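PDB 7DVR: HTH marR-type domain-containing protein from Streptococcus agalactiae serotype III, which senses heme and probably acts as a DNA-binding transcription factor of the MarR family, with heme controlling its structural rearrangement. Local coordinates for residues His37-Leu42 / Leu93-Leu98. Residues are numbered along the deposited sequence; the frame is centred on the assembly and turned at random.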
ATOM      1  N   HIS A  37      14.180 -11.075  12.924  1.00 44.72           N
ATOM      2  CA  HIS A  37      15.264 -11.444  11.995  1.00 46.94           C
ATOM      3  C   HIS A  37      16.494 -11.788  12.822  1.00 46.12           C
ATOM      4  O   HIS A  37      17.132 -12.803  12.557  1.00 47.34           O
ATOM      5  CB  HIS A  37      15.506 -10.321  10.994  1.00 48.45           C
ATOM      6  CG  HIS A  37      16.414 -10.764   9.885  1.00 54.82           C
ATOM      7  ND1 HIS A  37      15.959 -11.514   8.830  1.00 57.76           N
ATOM      8  CD2 HIS A  37      17.730 -10.621   9.671  1.00 56.73           C
ATOM      9  CE1 HIS A  37      16.936 -11.808   8.008  1.00 58.97           C
ATOM     10  NE2 HIS A  37      18.040 -11.271   8.496  1.00 57.74           N
ATOM     11  N   LEU A  38      16.819 -10.925  13.765  1.00 45.40           N
ATOM     12  CA  LEU A  38      18.036 -11.086  14.605  1.00 44.35           C
ATOM     13  C   LEU A  38      17.851 -12.290  15.557  1.00 41.27           C
ATOM     14  O   LEU A  38      18.778 -12.980  15.835  1.00 37.88           O
ATOM     15  CB  LEU A  38      18.302  -9.804  15.404  1.00 45.65           C
ATOM     16  CG  LEU A  38      18.818  -8.598  14.606  1.00 50.82           C
ATOM     17  CD1 LEU A  38      19.314  -7.461  15.496  1.00 50.92           C
ATOM     18  CD2 LEU A  38      19.889  -8.985  13.603  1.00 48.20           C
ATOM     19  N   VAL A  39      16.658 -12.574  16.062  1.00 37.53           N
ATOM     20  CA  VAL A  39      16.451 -13.661  17.049  1.00 37.79           C
ATOM     21  C   VAL A  39      16.638 -14.957  16.310  1.00 39.39           C
ATOM     22  O   VAL A  39      17.302 -15.847  16.800  1.00 38.93           O
ATOM     23  CB  VAL A  39      15.003 -13.604  17.619  1.00 39.34           C
ATOM     24  CG1 VAL A  39      14.495 -14.934  18.175  1.00 41.76           C
ATOM     25  CG2 VAL A  39      14.895 -12.475  18.621  1.00 38.67           C
ATOM     26  N   MET A  40      16.075 -15.027  15.121  1.00 41.49           N
ATOM     27  CA  MET A  40      16.189 -16.267  14.342  1.00 43.77           C
ATOM     28  C   MET A  40      17.652 -16.451  13.887  1.00 45.74           C
ATOM     29  O   MET A  40      18.114 -17.613  13.736  1.00 47.83           O
ATOM     30  CB  MET A  40      15.281 -16.195  13.131  1.00 45.78           C
ATOM     31  CG  MET A  40      13.841 -16.060  13.455  1.00 47.05           C
ATOM     32  SD  MET A  40      13.359 -17.309  14.674  1.00 49.43           S
ATOM     33  CE  MET A  40      13.524 -18.822  13.729  1.00 49.11           C
ATOM     34  N   HIS A  41      18.376 -15.351  13.647  1.00 47.51           N
ATOM     35  CA  HIS A  41      19.817 -15.433  13.296  1.00 48.06           C
ATOM     36  C   HIS A  41      20.603 -16.008  14.475  1.00 45.48           C
ATOM     37  O   HIS A  41      21.297 -17.060  14.285  1.00 49.78           O
ATOM     38  CB  HIS A  41      20.383 -14.110  12.829  1.00 48.03           C
ATOM     39  CG  HIS A  41      21.680 -14.293  12.093  1.00 51.56           C
ATOM     40  ND1 HIS A  41      21.723 -14.476  10.713  1.00 53.91           N
ATOM     41  CD2 HIS A  41      22.962 -14.357  12.520  1.00 55.32           C
ATOM     42  CE1 HIS A  41      22.980 -14.640  10.315  1.00 57.65           C
ATOM     43  NE2 HIS A  41      23.777 -14.556  11.403  1.00 57.41           N
ATOM     44  N   LEU A  42      20.476 -15.397  15.649  1.00 42.71           N
ATOM     45  CA  LEU A  42      21.065 -15.933  16.892  1.00 42.55           C
ATOM     46  C   LEU A  42      20.705 -17.405  17.055  1.00 42.35           C
ATOM     47  O   LEU A  42      21.596 -18.230  17.325  1.00 40.41           O
ATOM     48  CB  LEU A  42      20.643 -15.094  18.105  1.00 42.19           C
ATOM     49  CG  LEU A  42      21.202 -13.679  18.148  1.00 41.79           C
ATOM     50  CD1 LEU A  42      20.587 -12.770  19.199  1.00 41.49           C
ATOM     51  CD2 LEU A  42      22.736 -13.726  18.333  1.00 41.81           C
ATOM     52  N   LEU A  93      25.620  -9.863  21.774  1.00 40.05           N
ATOM     53  CA  LEU A  93      24.209 -10.191  21.975  1.00 38.14           C
ATOM     54  C   LEU A  93      24.025 -11.698  22.183  1.00 37.08           C
ATOM     55  O   LEU A  93      24.478 -12.493  21.298  1.00 34.73           O
ATOM     56  CB  LEU A  93      23.358  -9.722  20.776  1.00 42.01           C
ATOM     57  CG  LEU A  93      23.719  -8.342  20.211  1.00 40.84           C
ATOM     58  CD1 LEU A  93      22.748  -7.815  19.223  1.00 43.34           C
ATOM     59  CD2 LEU A  93      23.729  -7.355  21.328  1.00 41.10           C
ATOM     60  N   TYR A  94      23.189 -12.088  23.166  1.00 36.45           N
ATOM     61  CA  TYR A  94      22.929 -13.517  23.439  1.00 33.98           C
ATOM     62  C   TYR A  94      21.461 -13.682  23.724  1.00 33.92           C
ATOM     63  O   TYR A  94      20.878 -12.847  24.407  1.00 34.69           O
ATOM     64  CB  TYR A  94      23.658 -14.063  24.646  1.00 36.10           C
ATOM     65  CG  TYR A  94      25.151 -13.810  24.576  1.00 35.58           C
ATOM     66  CD1 TYR A  94      26.015 -14.631  23.843  1.00 39.97           C
ATOM     67  CD2 TYR A  94      25.667 -12.651  25.117  1.00 38.89           C
ATOM     68  CE1 TYR A  94      27.371 -14.336  23.722  1.00 40.84           C
ATOM     69  CE2 TYR A  94      27.066 -12.399  25.053  1.00 38.79           C
ATOM     70  CZ  TYR A  94      27.906 -13.233  24.352  1.00 42.06           C
ATOM     71  OH  TYR A  94      29.257 -12.985  24.315  1.00 39.08           O
ATOM     72  N   LEU A  95      20.928 -14.666  23.076  1.00 33.40           N
ATOM     73  CA  LEU A  95      19.511 -15.005  23.168  1.00 36.19           C
ATOM     74  C   LEU A  95      19.313 -15.565  24.584  1.00 34.70           C
ATOM     75  O   LEU A  95      20.080 -16.403  25.113  1.00 33.13           O
ATOM     76  CB  LEU A  95      19.319 -15.992  22.008  1.00 40.54           C
ATOM     77  CG  LEU A  95      17.986 -16.172  21.316  1.00 42.36           C
ATOM     78  CD1 LEU A  95      17.452 -14.891  20.667  1.00 41.12           C
ATOM     79  CD2 LEU A  95      18.180 -17.296  20.273  1.00 45.58           C
ATOM     80  N   THR A  96      18.260 -15.100  25.226  1.00 35.86           N
ATOM     81  CA  THR A  96      17.822 -15.631  26.552  1.00 36.56           C
ATOM     82  C   THR A  96      16.872 -16.839  26.413  1.00 38.15           C
ATOM     83  O   THR A  96      16.534 -17.230  25.301  1.00 37.52           O
ATOM     84  CB  THR A  96      17.090 -14.523  27.299  1.00 39.74           C
ATOM     85  OG1 THR A  96      15.897 -14.174  26.562  1.00 39.48           O
ATOM     86  CG2 THR A  96      18.021 -13.376  27.544  1.00 41.30           C
ATOM     87  N   HIS A  97      16.576 -17.516  27.542  1.00 36.39           N
ATOM     88  CA  HIS A  97      15.613 -18.638  27.565  1.00 39.82           C
ATOM     89  C   HIS A  97      14.347 -18.177  26.866  1.00 37.49           C
ATOM     90  O   HIS A  97      13.854 -18.893  26.002  1.00 37.98           O
ATOM     91  CB  HIS A  97      15.284 -19.011  29.018  1.00 38.83           C
ATOM     92  CG  HIS A  97      14.219 -20.023  29.140  1.00 42.01           C
ATOM     93  ND1 HIS A  97      14.389 -21.302  28.681  1.00 41.82           N
ATOM     94  CD2 HIS A  97      12.983 -19.940  29.675  1.00 44.34           C
ATOM     95  CE1 HIS A  97      13.333 -22.041  29.020  1.00 45.41           C
ATOM     96  NE2 HIS A  97      12.394 -21.199  29.626  1.00 42.55           N
ATOM     97  N   LEU A  98      13.955 -16.958  27.171  1.00 37.30           N
ATOM     98  CA  LEU A  98      12.699 -16.364  26.632  1.00 40.18           C
ATOM     99  C   LEU A  98      12.878 -16.061  25.148  1.00 39.09           C
ATOM    100  O   LEU A  98      11.955 -16.309  24.372  1.00 39.17           O
ATOM    101  CB  LEU A  98      12.367 -15.033  27.318  1.00 40.04           C
ATOM    102  CG  LEU A  98      11.096 -14.393  26.748  1.00 42.99           C
ATOM    103  CD1 LEU A  98       9.897 -15.323  26.932  1.00 45.85           C
ATOM    104  CD2 LEU A  98      10.827 -13.036  27.366  1.00 43.13           C
TER
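Leu-95 pushes its forked end into the shallow hollow between Val-39 and Leu-42, about one turn apart on helix 34-44. Its CG lies anti to the backbone N and beside the carbonyl carbon (chi1 -153°), which points the branch at the helix. CD1 lodges between the two helix residues, 3.9 Å from Val-39 CG1, almost as near to the valine's CB and CG2, and touching CB and CD1 of Leu-42 as well; valine and leucine meet at about a right angle. CD2 lies over the helix backbone, 3.9 Å from Val-39 O and 4.0 Å from Leu-42 CB. Valine suits the wall of this hollow because its branch at CB keeps the bulk close to the helix, whereas leucine's longer, forked chain reaches across.

Leu-42 wedges between Leu-93 and Leu-95, which stand two apart on the strand and so share the face turned to the helix. Leu-42 CD2 reaches Leu-93 O at 3.7 Å. The short helix and strand segments cross at 79°, making a compact patch, 256 Å² buried counting both sides.

Leu-93 also rests on Ile-52 and Val-70, and Val-39 on Met-73 and Ala-103, tying strand 91-95, part of the wing of the MarR winged helix-turn-helix domain, to the surrounding helices. Side chain to side chain the contact is apolar, with two methyls against backbone carbonyl oxygens and the patch partly buried, so it probably relies on shape and the shedding of water.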